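Local coordinates for RmpA (PDB 3BJV), which is probably the IIA component of an ascorbate-specific phosphotransferase system, relaying phosphate so that ascorbate is phosphorylated as it crosses the membrane, at residues A6-N10 against R77-L82; A19-A25 against L85-F91. All blocks are in the same frame, centred on the assembly; numbering follows the deposited sequence.

Contact 1. Residues A6-N10 against R77-L82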
loop_
_atom_site.group_PDB
_atom_site.type_symbol
_atom_site.label_atom_id
_atom_site.label_comp_id
_atom_site.label_asym_id
_atom_site.label_seq_id
_atom_site.Cartn_x
_atom_site.Cartn_y
_atom_site.Cartn_z
ATOM N N ALA A 6 -8.655 2.643 -16.749
ATOM C CA ALA A 6 -9.738 2.123 -15.900
ATOM C C ALA A 6 -10.899 3.125 -15.775
ATOM O O ALA A 6 -12.082 2.783 -15.967
ATOM C CB ALA A 6 -9.200 1.754 -14.513
ATOM N N PHE A 7 -10.560 4.361 -15.440
ATOM C CA PHE A 7 -11.556 5.414 -15.334
ATOM C C PHE A 7 -12.368 5.558 -16.615
ATOM O O PHE A 7 -13.544 5.644 -16.532
ATOM C CB PHE A 7 -10.910 6.763 -15.036
ATOM C CG PHE A 7 -10.427 6.919 -13.639
ATOM C CD1 PHE A 7 -10.946 6.137 -12.599
ATOM C CD2 PHE A 7 -9.475 7.900 -13.343
ATOM C CE1 PHE A 7 -10.519 6.299 -11.323
ATOM C CE2 PHE A 7 -9.033 8.097 -12.024
ATOM C CZ PHE A 7 -9.558 7.277 -11.002
ATOM N N LYS A 8 -11.713 5.640 -17.777
ATOM C CA LYS A 8 -12.406 5.780 -19.053
ATOM C C LYS A 8 -13.269 4.580 -19.391
ATOM O O LYS A 8 -14.443 4.734 -19.687
ATOM C CB LYS A 8 -11.415 5.945 -20.201
ATOM C CG LYS A 8 -10.453 7.075 -20.078
ATOM C CD LYS A 8 -9.892 7.359 -21.478
ATOM C CE LYS A 8 -8.400 7.725 -21.495
ATOM N NZ LYS A 8 -7.900 7.862 -22.913
ATOM N N GLU A 9 -12.676 3.388 -19.357
ATOM C CA GLU A 9 -13.381 2.162 -19.703
ATOM C C GLU A 9 -14.558 1.936 -18.765
ATOM O O GLU A 9 -15.598 1.428 -19.206
ATOM C CB GLU A 9 -12.472 0.948 -19.565
ATOM C CG GLU A 9 -11.646 0.513 -20.727
ATOM C CD GLU A 9 -10.691 -0.675 -20.324
ATOM O OE1 GLU A 9 -10.850 -1.299 -19.194
ATOM O OE2 GLU A 9 -9.766 -0.965 -21.146
ATOM N N ASN A 10 -14.398 2.230 -17.464
ATOM C CA ASN A 10 -15.488 1.923 -16.518
ATOM C C ASN A 10 -16.500 3.040 -16.326
ATOM O O ASN A 10 -17.469 2.857 -15.598
ATOM C CB ASN A 10 -14.936 1.462 -15.184
ATOM C CG ASN A 10 -14.279 0.114 -15.290
ATOM O OD1 ASN A 10 -14.954 -0.878 -15.341
ATOM N ND2 ASN A 10 -12.960 0.071 -15.332
ATOM N N ARG A 77 -12.731 -8.215 -12.584
ATOM C CA ARG A 77 -11.544 -7.677 -13.199
ATOM C C ARG A 77 -11.044 -6.437 -12.463
ATOM O O ARG A 77 -11.792 -5.829 -11.677
ATOM C CB ARG A 77 -11.805 -7.398 -14.686
ATOM C CG ARG A 77 -12.815 -6.342 -14.930
ATOM C CD ARG A 77 -12.887 -6.088 -16.413
ATOM N NE ARG A 77 -13.297 -4.705 -16.659
ATOM C CZ ARG A 77 -14.540 -4.365 -16.989
ATOM N NH1 ARG A 77 -15.486 -5.337 -17.124
ATOM N NH2 ARG A 77 -14.820 -3.072 -17.208
ATOM N N ASP A 78 -9.767 -6.114 -12.715
ATOM C CA ASP A 78 -9.061 -4.980 -12.058
ATOM C C ASP A 78 -9.701 -3.648 -12.499
ATOM O O ASP A 78 -9.952 -3.453 -13.658
ATOM C CB ASP A 78 -7.570 -4.989 -12.415
ATOM C CG ASP A 78 -6.844 -6.116 -11.790
ATOM O OD1 ASP A 78 -6.829 -6.260 -10.531
ATOM O OD2 ASP A 78 -6.293 -6.903 -12.561
ATOM N N ALA A 79 -10.025 -2.767 -11.576
ATOM C CA ALA A 79 -10.693 -1.496 -11.972
ATOM C C ALA A 79 -10.654 -0.573 -10.817
ATOM O O ALA A 79 -10.379 -1.019 -9.695
ATOM C CB ALA A 79 -12.143 -1.736 -12.415
ATOM N N PHE A 80 -10.917 0.696 -11.110
ATOM C CA PHE A 80 -10.957 1.762 -10.146
ATOM C C PHE A 80 -12.158 2.643 -10.438
ATOM O O PHE A 80 -12.569 2.733 -11.574
ATOM C CB PHE A 80 -9.737 2.678 -10.291
ATOM C CG PHE A 80 -8.416 2.009 -10.126
ATOM C CD1 PHE A 80 -7.709 1.540 -11.237
ATOM C CD2 PHE A 80 -7.815 1.918 -8.864
ATOM C CE1 PHE A 80 -6.460 0.948 -11.086
ATOM C CE2 PHE A 80 -6.518 1.341 -8.707
ATOM C CZ PHE A 80 -5.855 0.882 -9.810
ATOM N N SER A 81 -12.677 3.323 -9.404
ATOM C CA SER A 81 -13.533 4.474 -9.604
ATOM C C SER A 81 -13.062 5.680 -8.743
ATOM O O SER A 81 -12.228 5.563 -7.884
ATOM C CB SER A 81 -14.964 4.127 -9.256
ATOM O OG SER A 81 -15.073 4.039 -7.851
ATOM N N LEU A 82 -13.594 6.851 -9.023
ATOM C CA LEU A 82 -13.303 8.017 -8.263
ATOM C C LEU A 82 -14.594 8.810 -8.143
ATOM O O LEU A 82 -15.261 9.132 -9.158
ATOM C CB LEU A 82 -12.205 8.837 -8.925
ATOM C CG LEU A 82 -11.596 9.940 -8.052
ATOM C CD1 LEU A 82 -10.178 10.084 -8.476
ATOM C CD2 LEU A 82 -12.345 11.267 -8.214
#
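A6 and A79 bring the two backbones closest, their CA atoms 5.4 Å apart, and F7 follows opposite S81 at 6.1 Å, as helix 3-10 lies against the start of strand 79-85. No hydrogen bond joins the segments. The small methyl of A6 suits this near approach: its CB meets the F80 ring at the edge, in the ring plane, 3.6 Å from CD1. F7, opposite S81, brings a large ring to the strand. With CG anti to its carbonyl carbon (chi1 -74°), this ring reaches along the strand, F7 CE1 lying 3.8 Å from F80 CB and F7 CZ 3.7 Å from L82 CB, while L142 and V145 of helix 138-147 also touch it. At the other end the N10 amide turns back on its own helix. N10 ND2 donates to A6 O (2.9 Å, 149°), and the backbone N of N10 reaches the same oxygen from the opposite face of the carbonyl plane, a double grip on one acceptor. N10 ND2 also rests 3.5 Å from A79 CB, and OD1 is hydrogen-bonded to S36 OG, so both polar atoms of the buried amide have a hydrogen-bond partner. This is helix-on-sheet packing, one layer interface of the alpha/beta three-layer sandwich.

Contact 2. Residues A19-A25 against L85-F91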
loop_
_atom_site.group_PDB
_atom_site.type_symbol
_atom_site.label_atom_id
_atom_site.label_comp_id
_atom_site.label_asym_id
_atom_site.label_seq_id
_atom_site.Cartn_x
_atom_site.Cartn_y
_atom_site.Cartn_z
ATOM N N ALA A 19 -23.634 12.523 -0.200
ATOM C CA ALA A 19 -23.875 11.326 0.574
ATOM C C ALA A 19 -24.202 11.777 1.981
ATOM O O ALA A 19 -23.584 12.704 2.480
ATOM C CB ALA A 19 -22.628 10.444 0.584
ATOM N N LYS A 20 -25.155 11.126 2.650
ATOM C CA LYS A 20 -25.492 11.548 4.005
ATOM C C LYS A 20 -24.588 10.864 4.981
ATOM O O LYS A 20 -24.364 11.363 6.086
ATOM C CB LYS A 20 -26.962 11.255 4.347
ATOM C CG LYS A 20 -27.918 12.352 3.833
ATOM C CD LYS A 20 -29.365 11.864 3.732
ATOM C CE LYS A 20 -30.313 13.027 3.463
ATOM N NZ LYS A 20 -31.671 12.488 3.231
ATOM N N ASP A 21 -24.066 9.703 4.597
ATOM C CA ASP A 21 -23.254 8.976 5.576
ATOM C C ASP A 21 -22.220 8.136 4.868
ATOM O O ASP A 21 -22.151 8.125 3.617
ATOM C CB ASP A 21 -24.167 8.117 6.501
ATOM C CG ASP A 21 -24.923 7.049 5.736
ATOM O OD1 ASP A 21 -24.387 6.449 4.781
ATOM O OD2 ASP A 21 -26.072 6.786 6.064
ATOM N N TRP A 22 -21.443 7.417 5.654
ATOM C CA TRP A 22 -20.364 6.645 5.128
ATOM C C TRP A 22 -20.797 5.468 4.247
ATOM O O TRP A 22 -20.096 5.145 3.251
ATOM C CB TRP A 22 -19.391 6.227 6.226
ATOM C CG TRP A 22 -19.832 5.114 7.127
ATOM C CD1 TRP A 22 -20.419 5.243 8.357
ATOM C CD2 TRP A 22 -19.722 3.683 6.877
ATOM N NE1 TRP A 22 -20.696 3.996 8.875
ATOM C CE2 TRP A 22 -20.274 3.024 8.007
ATOM C CE3 TRP A 22 -19.205 2.906 5.815
ATOM C CZ2 TRP A 22 -20.304 1.615 8.129
ATOM C CZ3 TRP A 22 -19.262 1.514 5.922
ATOM C CH2 TRP A 22 -19.844 0.882 7.074
ATOM N N LYS A 23 -21.942 4.858 4.573
ATOM C CA LYS A 23 -22.418 3.670 3.836
ATOM C C LYS A 23 -22.883 4.096 2.453
ATOM O O LYS A 23 -22.643 3.389 1.494
ATOM C CB LYS A 23 -23.568 2.961 4.548
ATOM C CG LYS A 23 -23.240 2.461 5.963
ATOM C CD LYS A 23 -24.262 1.452 6.420
ATOM C CE LYS A 23 -23.906 0.843 7.787
ATOM N NZ LYS A 23 -24.703 1.512 8.879
ATOM N N GLU A 24 -23.545 5.247 2.383
ATOM C CA GLU A 24 -23.906 5.845 1.120
ATOM C C GLU A 24 -22.692 6.255 0.282
ATOM O O GLU A 24 -22.654 6.011 -0.921
ATOM C CB GLU A 24 -24.820 7.043 1.261
ATOM C CG GLU A 24 -24.991 7.700 -0.107
ATOM C CD GLU A 24 -26.401 8.144 -0.381
ATOM O OE1 GLU A 24 -26.896 9.016 0.396
ATOM O OE2 GLU A 24 -26.993 7.609 -1.379
ATOM N N ALA A 25 -21.715 6.875 0.914
ATOM C CA ALA A 25 -20.489 7.305 0.230
ATOM C C ALA A 25 -19.849 6.069 -0.430
ATOM O O ALA A 25 -19.477 6.071 -1.588
ATOM C CB ALA A 25 -19.549 7.968 1.243
ATOM N N LEU A 85 -17.320 14.050 -3.037
ATOM C CA LEU A 85 -18.522 14.538 -2.332
ATOM C C LEU A 85 -18.530 16.083 -2.207
ATOM O O LEU A 85 -17.456 16.733 -2.203
ATOM C CB LEU A 85 -18.583 13.912 -0.905
ATOM C CG LEU A 85 -18.557 12.383 -0.889
ATOM C CD1 LEU A 85 -18.411 11.950 0.461
ATOM C CD2 LEU A 85 -19.871 11.828 -1.419
ATOM N N THR A 86 -19.727 16.650 -2.012
ATOM C CA THR A 86 -19.844 18.092 -1.835
ATOM C C THR A 86 -19.549 18.522 -0.387
ATOM O O THR A 86 -19.116 19.660 -0.142
ATOM C CB THR A 86 -21.202 18.604 -2.314
ATOM O OG1 THR A 86 -22.246 17.850 -1.682
ATOM C CG2 THR A 86 -21.310 18.462 -3.884
ATOM N N GLU A 87 -19.769 17.601 0.558
ATOM C CA GLU A 87 -19.383 17.744 1.951
ATOM C C GLU A 87 -18.759 16.444 2.372
ATOM O O GLU A 87 -19.171 15.409 1.884
ATOM C CB GLU A 87 -20.626 17.910 2.779
ATOM C CG GLU A 87 -21.195 19.248 2.575
ATOM C CD GLU A 87 -22.682 19.221 2.619
ATOM O OE1 GLU A 87 -23.212 18.770 3.686
ATOM O OE2 GLU A 87 -23.283 19.644 1.568
ATOM N N PRO A 88 -17.766 16.490 3.275
ATOM C CA PRO A 88 -17.248 15.286 3.914
ATOM C C PRO A 88 -18.298 14.455 4.647
ATOM O O PRO A 88 -19.345 14.979 4.999
ATOM C CB PRO A 88 -16.190 15.829 4.902
ATOM C CG PRO A 88 -16.430 17.324 4.964
ATOM C CD PRO A 88 -17.006 17.693 3.654
ATOM N N VAL A 89 -18.044 13.153 4.785
ATOM C CA VAL A 89 -18.830 12.253 5.617
ATOM C C VAL A 89 -17.845 11.748 6.648
ATOM O O VAL A 89 -16.643 11.705 6.356
ATOM C CB VAL A 89 -19.435 10.994 4.826
ATOM C CG1 VAL A 89 -20.586 11.391 3.963
ATOM C CG2 VAL A 89 -18.375 10.267 3.991
ATOM N N THR A 90 -18.336 11.346 7.823
ATOM C CA THR A 90 -17.498 10.837 8.896
ATOM C C THR A 90 -17.562 9.316 8.935
ATOM O O THR A 90 -18.642 8.748 9.000
ATOM C CB THR A 90 -17.918 11.419 10.250
ATOM O OG1 THR A 90 -18.063 12.851 10.144
ATOM C CG2 THR A 90 -16.867 11.128 11.296
ATOM N N PHE A 91 -16.425 8.653 8.827
ATOM C CA PHE A 91 -16.379 7.186 9.004
ATOM C C PHE A 91 -16.377 6.757 10.488
ATOM O O PHE A 91 -16.269 7.604 11.375
ATOM C CB PHE A 91 -15.186 6.580 8.243
ATOM C CG PHE A 91 -15.478 6.309 6.791
ATOM C CD1 PHE A 91 -15.670 7.362 5.888
ATOM C CD2 PHE A 91 -15.614 5.002 6.330
ATOM C CE1 PHE A 91 -15.965 7.101 4.524
ATOM C CE2 PHE A 91 -15.887 4.732 4.987
ATOM C CZ PHE A 91 -16.070 5.781 4.078
HETATM O O HOH W 1 -21.216 8.735 8.345
#
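W22, in the first turn of helix 22-36, sets its CB squarely over the face of the F91 ring, 3.7 Å from the centroid, a CH-pi contact. W22 CB also lies 3.8 Å from T90 O. From CB, a chi1 of 76° places CG between the backbone N and the carbonyl carbon and sends the indole off so that the two side chains cross at about a right angle. CD1 remains beside T90 O, whereas on the six-membered ring W22 CE3 comes 3.9 Å from F91 CE2; the planes of the five-membered ring and F91 are oblique, 38° apart. K23 CG lies over one face of the indole, and T51 and E52 of helix 42-54 also touch W22. Branched V89 packs under the helix start: CG1 approaches A19 O and D21 O, and V89 CG2 lies 3.8 Å from A25 CB. The compact methyl of A19 meets L85 CD2 at 3.7 Å. D21 is the N-cap, its OD1 accepting from E24 N in a nearly straight bond (2.8 Å, 175°). A water accepts from W22 N and donates to T90 O, bridging helix and strand. The join is thus chiefly apolar and aromatic, with no direct hydrogen bond between the segments; the polar bonds at this helix start are the cap bond within its own segment and the water bridge, as befits the partly exposed margin of the sheet.

Both contacts set a helix against strands of the same mixed sheet, but they lie on opposite sides of the chain's centre, with their centres about 21 Å apart. Contact 1 is buried and involves the start of strand 79-85; contact 2 is partly buried, running from the end of that strand to strand 88-90 beyond the corner. Along the sequence their segments alternate, so the two pairings cross along the chain. Apolar packing dominates each. The polar groups differ with place: within the core, contact 1 satisfies an asparagine amide through protein atoms, whereas contact 2, nearer the surface, admits a bridging water and has an aspartate at the N-cap of its helix.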